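Local coordinates for predicted metal-dependent phosphohydrolase (Magnetospirillum magnetotacticum MS-1, PDB 3KH1), which is predicted to be a metal-dependent phosphohydrolase of the HD-domain family, probably with 5'-deoxynucleotidase activity, at residues T25-T30 with S36-D41. Numbering follows the deposited sequence.
With ACT (acetate ion), chain D.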
loop_
_atom_site.group_PDB
_atom_site.type_symbol
_atom_site.label_atom_id
_atom_site.label_comp_id
_atom_site.label_asym_id
_atom_site.label_seq_id
_atom_site.Cartn_x
_atom_site.Cartn_y
_atom_site.Cartn_z
ATOM N N THR A 25 -6.397 9.661 -4.336
ATOM C CA THR A 25 -7.574 10.366 -4.785
ATOM C C THR A 25 -8.257 9.694 -5.980
ATOM O O THR A 25 -9.283 10.169 -6.433
ATOM C CB THR A 25 -7.216 11.879 -5.209
ATOM O OG1 THR A 25 -6.453 11.868 -6.406
ATOM C CG2 THR A 25 -6.446 12.566 -4.196
ATOM N N ILE A 26 -7.687 8.606 -6.497
ATOM C CA ILE A 26 -8.230 7.911 -7.689
ATOM C C ILE A 26 -9.137 6.799 -7.208
ATOM O O ILE A 26 -8.707 5.856 -6.504
ATOM C CB ILE A 26 -7.132 7.361 -8.584
ATOM C CG1 ILE A 26 -6.123 8.437 -8.991
ATOM C CG2 ILE A 26 -7.746 6.669 -9.838
ATOM C CD1 ILE A 26 -6.725 9.609 -9.770
ATOM N N LEU A 27 -10.405 6.889 -7.547
ATOM C CA LEU A 27 -11.437 5.952 -7.044
ATOM C C LEU A 27 -11.824 4.858 -8.034
ATOM O O LEU A 27 -11.957 5.079 -9.238
ATOM C CB LEU A 27 -12.695 6.716 -6.641
ATOM C CG LEU A 27 -12.406 7.789 -5.567
ATOM C CD1 LEU A 27 -13.596 8.571 -5.152
ATOM C CD2 LEU A 27 -11.672 7.167 -4.332
ATOM N N ARG A 28 -11.990 3.674 -7.499
ATOM C CA ARG A 28 -12.422 2.492 -8.217
ATOM C C ARG A 28 -13.931 2.305 -8.050
ATOM O O ARG A 28 -14.577 2.997 -7.257
ATOM C CB ARG A 28 -11.704 1.277 -7.629
ATOM C CG ARG A 28 -10.218 1.314 -7.858
ATOM C CD ARG A 28 -9.423 0.332 -7.046
ATOM N NE ARG A 28 -9.963 -0.997 -7.118
ATOM C CZ ARG A 28 -9.803 -1.911 -8.039
ATOM N NH1 ARG A 28 -8.908 -1.742 -8.980
ATOM N NH2 ARG A 28 -10.469 -3.085 -7.917
ATOM N N GLN A 29 -14.502 1.319 -8.741
ATOM C CA GLN A 29 -15.913 0.946 -8.506
ATOM C C GLN A 29 -16.111 -0.107 -7.418
ATOM O O GLN A 29 -17.227 -0.254 -6.895
ATOM C CB GLN A 29 -16.562 0.453 -9.801
ATOM C CG GLN A 29 -16.710 1.550 -10.796
ATOM C CD GLN A 29 -17.577 2.670 -10.250
ATOM O OE1 GLN A 29 -18.758 2.450 -9.924
ATOM N NE2 GLN A 29 -17.005 3.882 -10.148
ATOM N N THR A 30 -15.059 -0.814 -7.042
ATOM C CA THR A 30 -15.063 -1.723 -5.914
ATOM C C THR A 30 -15.419 -0.973 -4.671
ATOM O O THR A 30 -14.907 0.083 -4.443
ATOM C CB THR A 30 -13.644 -2.342 -5.754
ATOM O OG1 THR A 30 -13.202 -2.930 -7.013
ATOM C CG2 THR A 30 -13.590 -3.306 -4.582
ATOM N N SER A 36 -19.350 1.022 2.580
ATOM C CA SER A 36 -19.342 2.378 3.087
ATOM C C SER A 36 -18.940 3.456 2.059
ATOM O O SER A 36 -19.291 4.605 2.215
ATOM C CB SER A 36 -18.443 2.498 4.322
ATOM O OG SER A 36 -17.115 2.189 4.043
ATOM N N ARG A 37 -18.133 3.065 1.077
ATOM C CA ARG A 37 -17.602 3.977 0.057
ATOM C C ARG A 37 -16.852 3.111 -0.960
ATOM O O ARG A 37 -16.500 1.948 -0.687
ATOM C CB ARG A 37 -16.675 5.058 0.666
ATOM C CG ARG A 37 -15.502 4.449 1.412
ATOM C CD ARG A 37 -14.572 5.544 1.877
ATOM N NE ARG A 37 -13.414 5.065 2.614
ATOM C CZ ARG A 37 -12.338 4.555 2.078
ATOM N NH1 ARG A 37 -12.235 4.358 0.767
ATOM N NH2 ARG A 37 -11.355 4.162 2.872
ATOM N N ARG A 38 -16.531 3.727 -2.091
ATOM C CA ARG A 38 -15.607 3.147 -3.078
ATOM C C ARG A 38 -14.205 3.072 -2.504
ATOM O O ARG A 38 -13.753 3.980 -1.776
ATOM C CB ARG A 38 -15.593 4.001 -4.333
ATOM C CG ARG A 38 -16.859 3.909 -5.163
ATOM C CD ARG A 38 -16.925 5.033 -6.198
ATOM N NE ARG A 38 -17.047 6.313 -5.492
ATOM C CZ ARG A 38 -16.823 7.511 -6.005
ATOM N NH1 ARG A 38 -16.450 7.650 -7.273
ATOM N NH2 ARG A 38 -16.913 8.602 -5.255
ATOM N N GLU A 39 -13.477 2.039 -2.919
ATOM C CA GLU A 39 -12.056 1.900 -2.692
ATOM C C GLU A 39 -11.225 2.831 -3.548
ATOM O O GLU A 39 -11.584 3.066 -4.719
ATOM C CB GLU A 39 -11.684 0.423 -3.033
ATOM C CG GLU A 39 -10.387 -0.010 -2.570
ATOM C CD GLU A 39 -10.066 -1.432 -3.000
ATOM O OE1 GLU A 39 -10.258 -1.819 -4.189
ATOM O OE2 GLU A 39 -9.493 -2.091 -2.165
ATOM N N ASN A 40 -10.143 3.392 -3.001
ATOM C CA ASN A 40 -9.210 4.144 -3.786
ATOM C C ASN A 40 -8.030 3.290 -4.266
ATOM O O ASN A 40 -7.772 2.193 -3.763
ATOM C CB ASN A 40 -8.798 5.470 -3.105
ATOM C CG ASN A 40 -7.800 5.295 -1.989
ATOM O OD1 ASN A 40 -6.681 4.763 -2.191
ATOM N ND2 ASN A 40 -8.135 5.809 -0.797
ATOM N N ASP A 41 -7.279 3.786 -5.252
ATOM C CA ASP A 41 -6.211 3.000 -5.840
ATOM C C ASP A 41 -5.087 2.712 -4.850
ATOM O O ASP A 41 -4.452 1.666 -4.950
ATOM C CB ASP A 41 -5.603 3.704 -7.064
ATOM C CG ASP A 41 -6.341 3.451 -8.336
ATOM O OD1 ASP A 41 -7.382 2.767 -8.353
ATOM O OD2 ASP A 41 -5.813 3.957 -9.363
HETATM C C ACT D . -18.202 7.146 -2.191
HETATM O O ACT D . -17.347 8.032 -2.343
HETATM O OXT ACT D . -18.050 6.076 -2.785
HETATM C CH3 ACT D . -19.373 7.374 -1.290
HETATM O O HOH W 1 -7.434 0.498 -9.923
#
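Arg38 and Glu39 bury the most surface in this short antiparallel pairing, with Arg28 and Leu27 next; it leads the chain into helix 41-54 of the HD domain, whose N-cap is Asn40. Both backbone groups of Glu39 turn to the same strand: its N donates to Thr30 O, and its O accepts Arg28 N in a nearly straight bond (169°). Beyond it, Asp41 N donates to Ile26 O, while Leu27 and Asn40 form a non-hydrogen-bonded pair in which Leu27 CD2 packs on Asn40 CB.

Glu39 extends beside Arg28, and its OE1 forms a salt bridge with Arg28 NE (3.1 Å), a bent hydrogen bond (136°) met on the anti side. Arg28 bends at chi3 (49°), and a water joins its NH1 to Asp41 OD1. A carboxylate suits this buried place because it serves several donors: His44 also bonds OE1, while Gln144 and Lys24 of the second subunit reach OE2.

Arg38 suits the exposed edge: Leu27 CD1 lies over one guanidinium face, and an acetate, probably from the crystallisation liquor, takes Arg38 N and NE on OXT and NH2 on O. Its aliphatic stem covers Arg28 O, with CG 3.2 Å away; that buried oxygen has no hydrogen-bond partner.

The chemistry thus implies a buried carboxylate shared between this hairpin and the second subunit; separately, Thr30 lies close to a bound calcium ion.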